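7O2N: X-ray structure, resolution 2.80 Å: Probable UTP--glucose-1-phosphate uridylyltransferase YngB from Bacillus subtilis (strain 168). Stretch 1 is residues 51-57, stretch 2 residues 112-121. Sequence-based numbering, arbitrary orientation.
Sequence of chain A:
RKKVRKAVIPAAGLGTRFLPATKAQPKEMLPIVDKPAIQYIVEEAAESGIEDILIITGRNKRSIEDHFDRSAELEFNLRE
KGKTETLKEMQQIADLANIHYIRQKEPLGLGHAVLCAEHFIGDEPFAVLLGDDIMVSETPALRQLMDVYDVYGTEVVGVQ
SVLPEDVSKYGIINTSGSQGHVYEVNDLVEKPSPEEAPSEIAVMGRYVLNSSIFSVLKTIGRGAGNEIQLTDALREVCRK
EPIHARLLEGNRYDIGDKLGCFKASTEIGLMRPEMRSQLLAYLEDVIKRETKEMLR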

ATOM      1  N   GLU A  51       0.936 -25.556  -9.458  1.00 71.20           N
ATOM      2  CA  GLU A  51       2.168 -25.822  -8.730  1.00 69.78           C
ATOM      3  C   GLU A  51       3.299 -24.902  -9.214  1.00 71.02           C
ATOM      4  O   GLU A  51       4.233 -24.657  -8.463  1.00 64.36           O
ATOM      5  N   ASP A  52       3.192 -24.350 -10.438  1.00 73.24           N
ATOM      6  CA  ASP A  52       4.289 -23.605 -11.040  1.00 72.10           C
ATOM      7  C   ASP A  52       3.774 -22.361 -11.765  1.00 67.59           C
ATOM      8  O   ASP A  52       2.966 -22.453 -12.684  1.00 69.44           O
ATOM      9  N   ILE A  53       4.296 -21.202 -11.356  1.00 61.88           N
ATOM     10  CA  ILE A  53       3.896 -19.905 -11.876  1.00 53.69           C
ATOM     11  C   ILE A  53       5.115 -19.225 -12.507  1.00 55.56           C
ATOM     12  O   ILE A  53       6.224 -19.217 -11.949  1.00 51.54           O
ATOM     13  N   LEU A  54       4.895 -18.653 -13.694  1.00 48.52           N
ATOM     14  CA  LEU A  54       5.887 -17.783 -14.294  1.00 44.26           C
ATOM     15  C   LEU A  54       5.355 -16.357 -14.254  1.00 47.62           C
ATOM     16  O   LEU A  54       4.278 -16.062 -14.765  1.00 52.98           O
ATOM     17  N   ILE A  55       6.115 -15.472 -13.621  1.00 45.81           N
ATOM     18  CA  ILE A  55       5.772 -14.066 -13.628  1.00 42.77           C
ATOM     19  C   ILE A  55       6.632 -13.404 -14.691  1.00 47.37           C
ATOM     20  O   ILE A  55       7.854 -13.549 -14.686  1.00 52.40           O
ATOM     21  N   ILE A  56       5.970 -12.737 -15.640  1.00 47.84           N
ATOM     22  CA  ILE A  56       6.666 -11.927 -16.622  1.00 41.76           C
ATOM     23  C   ILE A  56       6.798 -10.571 -15.942  1.00 45.89           C
ATOM     24  O   ILE A  56       5.819  -9.844 -15.776  1.00 49.92           O
ATOM     25  N   THR A  57       8.006 -10.284 -15.463  1.00 46.20           N
ATOM     26  CA  THR A  57       8.234  -9.084 -14.685  1.00 45.47           C
ATOM     27  C   THR A  57       9.019  -8.097 -15.544  1.00 44.39           C
ATOM     28  O   THR A  57       9.488  -8.455 -16.616  1.00 44.97           O
ATOM     29  N   HIS A 112       2.217 -10.548 -26.292  1.00 72.45           N
ATOM     30  CA  HIS A 112       3.661 -10.715 -26.323  1.00 72.83           C
ATOM     31  C   HIS A 112       4.093 -11.437 -25.045  1.00 66.79           C
ATOM     32  O   HIS A 112       4.781 -12.459 -25.096  1.00 71.33           O
ATOM     33  N   ALA A 113       3.609 -10.919 -23.908  1.00 66.21           N
ATOM     34  CA  ALA A 113       3.898 -11.433 -22.577  1.00 63.17           C
ATOM     35  C   ALA A 113       3.591 -12.922 -22.490  1.00 64.60           C
ATOM     36  O   ALA A 113       4.379 -13.673 -21.921  1.00 61.77           O
ATOM     37  N   VAL A 114       2.456 -13.339 -23.058  1.00 57.94           N
ATOM     38  CA  VAL A 114       2.070 -14.734 -23.028  1.00 58.57           C
ATOM     39  C   VAL A 114       3.048 -15.559 -23.867  1.00 66.81           C
ATOM     40  O   VAL A 114       3.278 -16.731 -23.576  1.00 70.34           O
ATOM     41  N   LEU A 115       3.628 -14.943 -24.903  1.00 64.10           N
ATOM     42  CA  LEU A 115       4.525 -15.662 -25.789  1.00 63.45           C
ATOM     43  C   LEU A 115       5.814 -16.011 -25.053  1.00 68.22           C
ATOM     44  O   LEU A 115       6.399 -17.082 -25.285  1.00 67.95           O
ATOM     45  N   CYS A 116       6.237 -15.099 -24.163  1.00 63.39           N
ATOM     46  CA  CYS A 116       7.448 -15.287 -23.376  1.00 67.01           C
ATOM     47  C   CYS A 116       7.387 -16.619 -22.633  1.00 59.23           C
ATOM     48  O   CYS A 116       8.397 -17.293 -22.470  1.00 63.47           O
ATOM     49  N   ALA A 117       6.174 -17.009 -22.234  1.00 55.78           N
ATOM     50  CA  ALA A 117       5.962 -18.162 -21.385  1.00 54.66           C
ATOM     51  C   ALA A 117       6.181 -19.469 -22.146  1.00 65.72           C
ATOM     52  O   ALA A 117       6.270 -20.533 -21.519  1.00 65.72           O
ATOM     53  N   GLU A 118       6.286 -19.368 -23.487  1.00 67.41           N
ATOM     54  CA  GLU A 118       6.132 -20.479 -24.412  1.00 61.49           C
ATOM     55  C   GLU A 118       6.908 -21.701 -23.933  1.00 73.60           C
ATOM     56  O   GLU A 118       6.314 -22.748 -23.686  1.00 73.07           O
ATOM     57  N   HIS A 119       8.231 -21.537 -23.794  1.00 76.09           N
ATOM     58  CA  HIS A 119       9.161 -22.637 -23.594  1.00 69.74           C
ATOM     59  C   HIS A 119       8.998 -23.203 -22.191  1.00 65.79           C
ATOM     60  O   HIS A 119       9.313 -24.366 -21.939  1.00 65.29           O
ATOM     61  N   PHE A 120       8.493 -22.356 -21.289  1.00 71.84           N
ATOM     62  CA  PHE A 120       8.369 -22.716 -19.887  1.00 67.35           C
ATOM     63  C   PHE A 120       7.236 -23.717 -19.705  1.00 64.98           C
ATOM     64  O   PHE A 120       7.402 -24.697 -18.982  1.00 70.89           O
ATOM     65  N   ILE A 121       6.089 -23.463 -20.346  1.00 66.07           N
ATOM     66  CA  ILE A 121       4.981 -24.406 -20.227  1.00 77.09           C
ATOM     67  C   ILE A 121       5.167 -25.500 -21.272  1.00 71.86           C
ATOM     68  O   ILE A 121       4.866 -26.666 -21.045  1.00 63.53           O
TER

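The contact between the two stretches is a small apolar packing of one face of a strand against a largely helical segment, burying 312 Å² summed over both sides, with no hydrogen bond crossing it. Strand alternation sets the pattern: the CA-to-CB bonds of Asp 52, Leu 54 and Ile 56 point toward the second stretch, whereas that of Ile 53 points away and the side chains of Ile 55 and Thr 57 are out of reach. The backbones approach most closely at two alanines, whose CA-to-CB bonds run sideways to the strand, with CA–CA distances of 6.6 Å for Ile 56 and Ala 113 and 7.1 Å for Leu 54 and Ala 117.

Leu 54, with chi1 t and chi2 p, bridges two partners. Its CD2 lies 3.7 Å from Ala 117 CA and 4.0 Å from Ala 117 CB, a fit close enough to reach the backbone beside the short methyl side chain. Its CB meets Phe 120 CE2 at 3.6 Å. Phe 120, chi1 t at 160°, points toward the strand and has the largest covered area of any residue here, 75 Å². Asp 52 CB sits at the ring edge, near its plane, 4.1 Å from Phe 120 CZ; thus the aspartate contributes its methylene to this contact, while its OD1 is hydrogen-bonded elsewhere in the structure.

At the other end, Ile 56 adopts m for both chi1 (-40°) and chi2 (-47°). Its CD1 lies 4.3 Å from CB of Cys 116, whose chi1 is also m, and its CG2 is 4.4 Å from Ala 113 CB. The closer approach, 3.6 Å from Ile 56 CG1 to Ala 113 O, is a carbon-to-oxygen contact. That carbonyl accepts only a weak backbone hydrogen bond within its stretch, from Cys 116 N at 3.2 Å.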

ATOM      1  CB  GLU A  51       2.464 -27.325  -8.711  1.00 64.47           C
ATOM      2  CG  GLU A  51       1.941 -28.058  -9.945  1.00 79.66           C
ATOM      3  CD  GLU A  51       2.091 -29.573 -10.009  1.00 98.67           C
ATOM      4  OE1 GLU A  51       2.080 -30.224  -8.936  1.00109.62           O
ATOM      5  OE2 GLU A  51       2.192 -30.109 -11.146  1.00 94.90           O
ATOM      6  CB  ASP A  52       5.099 -24.478 -12.004  1.00 83.11           C
ATOM      7  CG  ASP A  52       5.678 -25.757 -11.405  1.00 92.99           C
ATOM      8  OD1 ASP A  52       6.465 -25.663 -10.412  1.00 86.16           O
ATOM      9  OD2 ASP A  52       5.366 -26.847 -11.957  1.00 91.25           O
ATOM     10  CB  ILE A  53       3.313 -19.060 -10.731  1.00 55.25           C
ATOM     11  CG1 ILE A  53       2.059 -19.702 -10.129  1.00 57.82           C
ATOM     12  CG2 ILE A  53       3.063 -17.632 -11.179  1.00 58.22           C
ATOM     13  CD1 ILE A  53       1.548 -19.046  -8.855  1.00 52.11           C
ATOM     14  CB  LEU A  54       6.123 -18.208 -15.743  1.00 39.86           C
ATOM     15  CG  LEU A  54       7.066 -17.304 -16.539  1.00 40.37           C
ATOM     16  CD1 LEU A  54       8.435 -17.160 -15.871  1.00 41.00           C
ATOM     17  CD2 LEU A  54       7.255 -17.843 -17.943  1.00 41.60           C
ATOM     18  CB  ILE A  55       6.015 -13.445 -12.242  1.00 42.44           C
ATOM     19  CG1 ILE A  55       5.193 -14.151 -11.164  1.00 40.99           C
ATOM     20  CG2 ILE A  55       5.768 -11.944 -12.283  1.00 41.87           C
ATOM     21  CD1 ILE A  55       5.471 -13.654  -9.785  1.00 38.93           C
ATOM     22  CB  ILE A  56       5.884 -11.822 -17.948  1.00 39.13           C
ATOM     23  CG1 ILE A  56       5.195 -13.115 -18.423  1.00 40.92           C
ATOM     24  CG2 ILE A  56       6.714 -11.158 -19.029  1.00 36.68           C
ATOM     25  CD1 ILE A  56       6.006 -14.388 -18.402  1.00 39.04           C
ATOM     26  CB  THR A  57       8.928  -9.453 -13.365  1.00 46.97           C
ATOM     27  OG1 THR A  57       9.141  -8.263 -12.599  1.00 52.94           O
ATOM     28  CG2 THR A  57      10.261 -10.141 -13.562  1.00 42.82           C
ATOM     29  CB  HIS A 112       4.410  -9.394 -26.570  1.00 86.44           C
ATOM     30  CG  HIS A 112       5.883  -9.552 -26.355  1.00 97.62           C
ATOM     31  ND1 HIS A 112       6.545  -9.016 -25.250  1.00 97.69           N
ATOM     32  CD2 HIS A 112       6.814 -10.240 -27.056  1.00 94.74           C
ATOM     33  CE1 HIS A 112       7.824  -9.329 -25.307  1.00 95.77           C
ATOM     34  NE2 HIS A 112       8.013 -10.085 -26.406  1.00103.02           N
ATOM     35  CB  ALA A 113       3.142 -10.658 -21.533  1.00 58.86           C
ATOM     36  CB  VAL A 114       0.612 -14.903 -23.496  1.00 60.15           C
ATOM     37  CG1 VAL A 114       0.174 -16.366 -23.544  1.00 58.77           C
ATOM     38  CG2 VAL A 114      -0.332 -14.077 -22.629  1.00 62.72           C
ATOM     39  CB  LEU A 115       4.812 -14.806 -27.025  1.00 64.98           C
ATOM     40  CG  LEU A 115       4.020 -15.201 -28.269  1.00 76.63           C
ATOM     41  CD1 LEU A 115       4.549 -14.475 -29.495  1.00 71.28           C
ATOM     42  CD2 LEU A 115       4.010 -16.717 -28.476  1.00 75.84           C
ATOM     43  CB  CYS A 116       7.636 -14.149 -22.373  1.00 80.18           C
ATOM     44  SG  CYS A 116       7.968 -12.527 -23.121  1.00 81.69           S
ATOM     45  CB  ALA A 117       4.565 -18.073 -20.861  1.00 51.79           C
ATOM     46  CB  GLU A 118       6.557 -20.076 -25.820  1.00 61.39           C
ATOM     47  CG  GLU A 118       6.454 -21.217 -26.820  1.00 68.44           C
ATOM     48  CD  GLU A 118       6.779 -20.838 -28.255  1.00 79.49           C
ATOM     49  OE1 GLU A 118       6.770 -19.625 -28.570  1.00 85.05           O
ATOM     50  OE2 GLU A 118       7.032 -21.754 -29.060  1.00 84.10           O
ATOM     51  CB  HIS A 119      10.595 -22.182 -23.902  1.00 77.64           C
ATOM     52  CG  HIS A 119      10.816 -21.840 -25.343  1.00 91.87           C
ATOM     53  ND1 HIS A 119      11.313 -22.759 -26.255  1.00 91.47           N
ATOM     54  CD2 HIS A 119      10.586 -20.706 -26.045  1.00 87.62           C
ATOM     55  CE1 HIS A 119      11.386 -22.203 -27.449  1.00 89.54           C
ATOM     56  NE2 HIS A 119      10.942 -20.948 -27.346  1.00 93.86           N
ATOM     57  CB  PHE A 120       8.227 -21.474 -19.006  1.00 67.36           C
ATOM     58  CG  PHE A 120       7.620 -21.755 -17.657  1.00 67.02           C
ATOM     59  CD1 PHE A 120       8.371 -22.344 -16.651  1.00 65.90           C
ATOM     60  CD2 PHE A 120       6.295 -21.448 -17.394  1.00 60.20           C
ATOM     61  CE1 PHE A 120       7.826 -22.591 -15.402  1.00 61.75           C
ATOM     62  CE2 PHE A 120       5.746 -21.723 -16.151  1.00 61.71           C
ATOM     63  CZ  PHE A 120       6.511 -22.286 -15.153  1.00 60.83           C
ATOM     64  CB  ILE A 121       3.577 -23.744 -20.262  1.00 81.03           C
ATOM     65  CG1 ILE A 121       3.325 -22.914 -21.518  1.00 71.46           C
ATOM     66  CG2 ILE A 121       3.291 -22.933 -18.994  1.00 67.11           C
ATOM     67  CD1 ILE A 121       2.845 -21.534 -21.177  1.00 70.89           C
TER